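Local coordinates for protein F1 (Vaccinia virus ankara, PDB 4D2M) that probably blocks apoptosis in the infected cell as a Bcl-2-like viral protein that binds the BH3 segment of Bim, at residues A[57-60]-A[61-65]; A[124-127]-A[128-132]; A[76-79]-A[80-84]. The protein carries 1 engineered substitution. All coordinates share one frame; numbering follows the deposited sequence.

Contact 1. Residues A[57-60]-A[61-65]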
# COMPACT_ATOMS: atom_id res chain seq x y z
N HIS A 57 -11.10 -18.69 -8.89
CA HIS A 57 -10.71 -18.79 -10.30
C HIS A 57 -11.16 -17.57 -11.09
O HIS A 57 -10.38 -16.97 -11.82
CB HIS A 57 -11.29 -20.06 -10.93
CG HIS A 57 -10.53 -21.30 -10.61
ND1 HIS A 57 -9.43 -21.72 -11.34
CD2 HIS A 57 -10.71 -22.23 -9.64
CE1 HIS A 57 -8.98 -22.85 -10.83
NE2 HIS A 57 -9.73 -23.18 -9.80
N VAL A 58 -12.43 -17.21 -10.94
CA VAL A 58 -13.00 -16.10 -11.70
C VAL A 58 -12.32 -14.81 -11.25
O VAL A 58 -11.95 -13.99 -12.08
CB VAL A 58 -14.53 -16.02 -11.53
CG1 VAL A 58 -15.11 -14.81 -12.29
CG2 VAL A 58 -15.18 -17.35 -11.97
N MET A 59 -12.14 -14.66 -9.95
CA MET A 59 -11.47 -13.47 -9.42
C MET A 59 -10.06 -13.32 -9.98
O MET A 59 -9.65 -12.23 -10.37
CB MET A 59 -11.41 -13.53 -7.89
CG MET A 59 -12.62 -12.93 -7.19
SD MET A 59 -12.37 -12.66 -5.42
CE MET A 59 -10.88 -11.67 -5.45
N MET A 60 -9.33 -14.43 -10.01
CA MET A 60 -7.99 -14.45 -10.59
C MET A 60 -8.04 -14.03 -12.06
O MET A 60 -7.16 -13.32 -12.54
CB MET A 60 -7.37 -15.84 -10.47
CG MET A 60 -5.98 -15.96 -11.09
SD MET A 60 -4.72 -15.01 -10.21
CE MET A 60 -4.39 -16.10 -8.83
N ALA A 61 -9.07 -14.48 -12.76
CA ALA A 61 -9.23 -14.18 -14.18
C ALA A 61 -9.49 -12.69 -14.40
O ALA A 61 -8.96 -12.10 -15.35
CB ALA A 61 -10.36 -15.01 -14.77
N VAL A 62 -10.29 -12.09 -13.54
CA VAL A 62 -10.60 -10.67 -13.63
C VAL A 62 -9.34 -9.86 -13.37
O VAL A 62 -9.02 -8.94 -14.13
CB VAL A 62 -11.72 -10.27 -12.64
CG1 VAL A 62 -11.92 -8.75 -12.59
CG2 VAL A 62 -13.03 -10.95 -13.02
N ARG A 63 -8.62 -10.19 -12.31
CA ARG A 63 -7.38 -9.50 -11.96
C ARG A 63 -6.36 -9.55 -13.10
O ARG A 63 -5.71 -8.56 -13.40
CB ARG A 63 -6.75 -10.10 -10.71
CG ARG A 63 -7.47 -9.79 -9.41
CD ARG A 63 -6.53 -10.07 -8.24
NE ARG A 63 -7.22 -10.12 -6.95
CZ ARG A 63 -7.31 -11.20 -6.18
NH1 ARG A 63 -6.75 -12.36 -6.53
NH2 ARG A 63 -7.96 -11.12 -5.03
N TYR A 64 -6.22 -10.73 -13.70
CA TYR A 64 -5.26 -10.90 -14.79
C TYR A 64 -5.63 -10.02 -15.97
O TYR A 64 -4.78 -9.36 -16.55
CB TYR A 64 -5.19 -12.37 -15.22
CG TYR A 64 -4.11 -12.63 -16.26
CD1 TYR A 64 -4.37 -12.45 -17.62
CD2 TYR A 64 -2.84 -13.02 -15.88
CE1 TYR A 64 -3.38 -12.67 -18.56
CE2 TYR A 64 -1.85 -13.25 -16.82
CZ TYR A 64 -2.12 -13.07 -18.16
OH TYR A 64 -1.13 -13.29 -19.08
N TYR A 65 -6.91 -10.02 -16.32
CA TYR A 65 -7.40 -9.24 -17.45
C TYR A 65 -7.13 -7.75 -17.25
O TYR A 65 -6.68 -7.07 -18.16
CB TYR A 65 -8.89 -9.47 -17.67
CG TYR A 65 -9.49 -8.58 -18.73
CD1 TYR A 65 -9.27 -8.83 -20.08
CD2 TYR A 65 -10.30 -7.50 -18.40
CE1 TYR A 65 -9.81 -8.03 -21.06
CE2 TYR A 65 -10.85 -6.69 -19.37
CZ TYR A 65 -10.61 -6.96 -20.70
OH TYR A 65 -11.16 -6.15 -21.66

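Contact 2. Residues A[124-127]-A[128-132]. Unlike the reference sequence in segment 128-132: M129 (reference Leu), L130 (reference Met).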
# COMPACT_ATOMS: atom_id res chain seq x y z
N GLU A 124 20.71 -2.88 1.24
CA GLU A 124 21.94 -3.63 0.97
C GLU A 124 22.29 -3.57 -0.51
O GLU A 124 23.46 -3.46 -0.88
CB GLU A 124 21.81 -5.09 1.42
CG GLU A 124 21.57 -5.27 2.91
CD GLU A 124 22.66 -4.65 3.77
OE1 GLU A 124 23.81 -4.52 3.29
OE2 GLU A 124 22.37 -4.28 4.93
N VAL A 125 21.27 -3.66 -1.37
CA VAL A 125 21.47 -3.52 -2.80
C VAL A 125 22.03 -2.13 -3.10
O VAL A 125 22.98 -1.99 -3.87
CB VAL A 125 20.14 -3.74 -3.58
CG1 VAL A 125 20.25 -3.33 -5.05
CG2 VAL A 125 19.73 -5.20 -3.48
N ASN A 126 21.43 -1.11 -2.49
CA ASN A 126 21.90 0.26 -2.66
C ASN A 126 23.37 0.37 -2.28
O ASN A 126 24.16 1.01 -2.98
CB ASN A 126 21.05 1.22 -1.84
CG ASN A 126 21.45 2.67 -2.03
OD1 ASN A 126 21.19 3.26 -3.08
ND2 ASN A 126 22.08 3.26 -1.02
N THR A 127 23.74 -0.27 -1.17
CA THR A 127 25.11 -0.24 -0.68
C THR A 127 26.08 -0.88 -1.67
O THR A 127 27.14 -0.32 -1.95
CB THR A 127 25.22 -0.96 0.69
OG1 THR A 127 24.45 -0.25 1.67
CG2 THR A 127 26.66 -1.05 1.16
N ILE A 128 25.71 -2.04 -2.20
CA ILE A 128 26.56 -2.78 -3.13
C ILE A 128 26.83 -1.98 -4.40
O ILE A 128 27.96 -1.95 -4.90
CB ILE A 128 25.91 -4.14 -3.52
CG1 ILE A 128 26.02 -5.13 -2.35
CG2 ILE A 128 26.54 -4.72 -4.80
CD1 ILE A 128 27.26 -6.02 -2.37
N MET A 129 25.80 -1.32 -4.91
CA MET A 129 25.91 -0.61 -6.18
C MET A 129 26.77 0.64 -6.09
O MET A 129 27.33 1.10 -7.09
CB MET A 129 24.52 -0.22 -6.69
CG MET A 129 23.73 -1.38 -7.28
SD MET A 129 22.03 -0.92 -7.65
CE MET A 129 22.30 0.55 -8.65
N LEU A 130 26.88 1.20 -4.89
CA LEU A 130 27.69 2.40 -4.67
C LEU A 130 29.17 2.10 -4.86
O LEU A 130 29.92 2.95 -5.37
CB LEU A 130 27.44 2.95 -3.27
CG LEU A 130 26.49 4.14 -3.14
CD1 LEU A 130 25.27 4.04 -4.04
CD2 LEU A 130 26.04 4.24 -1.71
N ASP A 131 29.60 0.91 -4.46
CA ASP A 131 30.99 0.51 -4.58
C ASP A 131 31.23 -0.25 -5.88
O ASP A 131 32.26 -0.07 -6.54
CB ASP A 131 31.40 -0.35 -3.39
CG ASP A 131 31.21 0.36 -2.06
OD1 ASP A 131 31.63 1.53 -1.95
OD2 ASP A 131 30.65 -0.25 -1.13
N ASN A 132 30.27 -1.09 -6.26
CA ASN A 132 30.36 -1.88 -7.47
C ASN A 132 29.61 -1.21 -8.62
O ASN A 132 28.39 -1.10 -8.59
CB ASN A 132 29.81 -3.29 -7.22
CG ASN A 132 30.09 -4.24 -8.37
OD1 ASN A 132 29.84 -3.93 -9.53
ND2 ASN A 132 30.63 -5.41 -8.04

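Contact 3. Residues A[76-79]-A[80-84]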
# COMPACT_ATOMS: atom_id res chain seq x y z
N ARG A 76 1.69 0.51 -25.58
CA ARG A 76 1.25 1.23 -26.78
C ARG A 76 1.63 2.71 -26.70
O ARG A 76 1.86 3.35 -27.72
CB ARG A 76 -0.26 1.10 -26.98
CG ARG A 76 -0.72 -0.29 -27.41
CD ARG A 76 -2.21 -0.31 -27.72
NE ARG A 76 -2.80 -1.63 -27.48
CZ ARG A 76 -3.57 -1.95 -26.44
NH1 ARG A 76 -3.87 -1.05 -25.51
NH2 ARG A 76 -4.04 -3.18 -26.34
N GLN A 77 1.68 3.24 -25.48
CA GLN A 77 1.95 4.66 -25.26
C GLN A 77 3.44 4.97 -25.21
O GLN A 77 3.84 6.11 -25.43
CB GLN A 77 1.29 5.11 -23.96
CG GLN A 77 -0.23 5.03 -23.97
CD GLN A 77 -0.82 5.23 -22.59
OE1 GLN A 77 -0.25 5.92 -21.74
NE2 GLN A 77 -1.98 4.63 -22.35
N LEU A 78 4.26 3.97 -24.91
CA LEU A 78 5.69 4.18 -24.78
C LEU A 78 6.32 4.57 -26.11
O LEU A 78 5.97 4.00 -27.15
CB LEU A 78 6.38 2.92 -24.24
CG LEU A 78 6.04 2.50 -22.80
CD1 LEU A 78 6.84 1.27 -22.41
CD2 LEU A 78 6.28 3.63 -21.81
N PRO A 79 7.24 5.55 -26.09
CA PRO A 79 7.94 5.91 -27.33
C PRO A 79 9.01 4.89 -27.71
O PRO A 79 9.31 3.99 -26.92
CB PRO A 79 8.56 7.26 -27.00
CG PRO A 79 8.79 7.21 -25.53
CD PRO A 79 7.65 6.41 -24.97
N THR A 80 9.58 5.05 -28.89
CA THR A 80 10.59 4.14 -29.42
C THR A 80 11.74 3.92 -28.44
O THR A 80 12.20 2.80 -28.24
CB THR A 80 11.17 4.67 -30.74
OG1 THR A 80 10.10 4.94 -31.66
CG2 THR A 80 12.13 3.67 -31.36
N LYS A 81 12.19 5.01 -27.82
CA LYS A 81 13.33 4.98 -26.91
C LYS A 81 13.11 4.02 -25.75
O LYS A 81 14.00 3.24 -25.39
CB LYS A 81 13.61 6.39 -26.39
CG LYS A 81 14.69 6.47 -25.32
CD LYS A 81 15.01 7.91 -24.97
CE LYS A 81 16.32 8.35 -25.61
NZ LYS A 81 16.57 9.80 -25.40
N THR A 82 11.92 4.06 -25.17
CA THR A 82 11.61 3.25 -24.00
C THR A 82 11.47 1.78 -24.38
O THR A 82 11.86 0.90 -23.62
CB THR A 82 10.32 3.72 -23.31
OG1 THR A 82 10.27 5.15 -23.30
CG2 THR A 82 10.26 3.19 -21.88
N ARG A 83 10.90 1.54 -25.56
CA ARG A 83 10.73 0.18 -26.06
C ARG A 83 12.08 -0.47 -26.33
O ARG A 83 12.25 -1.67 -26.11
CB ARG A 83 9.88 0.19 -27.33
CG ARG A 83 8.46 0.68 -27.10
CD ARG A 83 7.61 0.55 -28.36
NE ARG A 83 6.27 1.10 -28.16
CZ ARG A 83 5.23 0.87 -28.96
NH1 ARG A 83 5.36 0.09 -30.02
NH2 ARG A 83 4.06 1.42 -28.68
N SER A 84 13.03 0.32 -26.79
CA SER A 84 14.39 -0.17 -27.03
C SER A 84 15.03 -0.60 -25.71
O SER A 84 15.67 -1.65 -25.63
CB SER A 84 15.24 0.91 -27.70
OG SER A 84 14.58 1.46 -28.82

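Contact 1. Residues A[57-60]-A[61-65]
M59 and R63, one helical turn apart, are brought together by their torsions: in R63 a chi1 of -72° sets CG beside the backbone N, from where the chain runs extended to NE, while M59 leaves at chi1 -89° and then bends at chi3 (55°), which turns its methyl toward the arginine. CE of M59 meets the guanidinium obliquely from its NH2 side; the 3.0 Å between M59 CE and R63 NH2 is tight enough to leave the exact placement of the methyl doubtful. Closer to the backbone, CG of R63 rests 3.4 Å from O of M59, the same carbonyl that takes the hydrogen bond from R63 N, 3.0 Å long and almost straight. V58 and V62 repeat the i to i+4 pattern in apolar form, V58 CG1 facing V62 CG2 at 4.4 Å, with V62 N bonded to V58 O at 2.9 Å. A61 adds its methyl 3.3 Å from O of V58, and CB of Y64 lies 3.5 Å from O of M60. The surroundings come largely from a second copy of the protein: C170 and H167 of the second subunit pack on M59 and R63, Y64 meets the ring of Y75 of that subunit, and Y65 OH is hydrogen-bonded to its D94. The chemistry thus implies a division of labour: regular helical bonds pair the carbonyls of 57-60 inside helix 54-77, while a mixed set of side chains, among them M59, A61, R63 and the two tyrosines, meets the second subunit.

Contact 2. Residues A[124-127]-A[128-132]
Apolar contact joins V125 and M129, which lie side by side and point the same way, with V125 CG1 4.0 Å from M129 SD. M129 differs from the reference sequence, as does L130.

Other side-chain carbons lie against backbone carbonyls. L130 CD1 is 3.4 Å from N126 O, while its CD2 passes 4.1 Å from N126 ND2. I128, with CG1 beside its own backbone N (chi1 -74°), brings that carbon to 3.4 Å from E124 O.

Backbone hydrogen bonds form the next kind. I128 N to E124 O (3.0 Å) and M129 N to V125 O (3.1 Å) are regular helical links, whereas L130 N is shared weakly between N126 O and T127 O.

The polar side chains find partners beyond the two segments. N126 ND2 bonds to OD1 of N126 of the third subunit, and T127 OG1 turns back to N123 O.

Helix 118-131 borders one side of the BH3 site, consistent with a Bcl-2-like fold: E124, I128 and N132 all touch the bound peptide. Within the helical bundle, V125 and I128 pack on T141 and V137 of helix 135-150, and V125 and N126 touch T168 of helix 155-169.

Contact 3. Residues A[76-79]-A[80-84]
R83 reaches back over L78 and P79, showing how one long side chain can follow a turn. CB starts 3.9 Å from P79 O. Because CG stands beside the backbone N (chi1 -64°), the chain heads for the preceding loop, and CG comes to 3.4 Å from P79 O. CD, next along the extended chain, passes 4.0 Å from L78 O. NE then gives that oxygen a weak hydrogen bond of 3.1 Å, bent to 132° at the hydrogen. At the tip, R76 O lies at the guanidinium edge, 3.1 Å from NH2, and NH2 makes a weak bond to Y75 O, so the positive charge sits beside carbonyls at the end of helix 54-77, where it would probably be favoured. The motif is a tight two-residue connection between helices 54-77 and 80-99: L78 is the first residue to leave helical geometry, and P79 takes the N-cap position of the second helix. P79 O accepts R83 N at 3.2 Å and, weakly, T82 N, opening the new helix. L78 and T82 cross at about a right angle, both leucine methyls 4.0 Å from T82 CG2. T82 OG1 sits 3.4 Å from P79 CD and is hydrogen-bonded to H57 ND1 of the second subunit, while M60 of that subunit packs on both L78 and T82. K81 NZ forms a salt bridge with E54 of the same neighbour.

Overall arrangement
Contacts 1 and 3 share helix 54-77, one in its N-terminal half and the other at its C-terminal end; their centres are 28 Å apart within the chain, with nearest atoms about 9 Å apart. Between this copy and the second subunit they come together, since residues of 57-60 in one copy meet residues of 76-84 in the other. This is consistent with a first helix exchanged between subunits. Contact 2 lies on the opposite side of the chain's centre from contact 1, 38 Å away between centres, and 29 Å from contact 3. Among the three, contact 2 is the one bordering the bound Bim BH3 peptide, and it faces a third subunit.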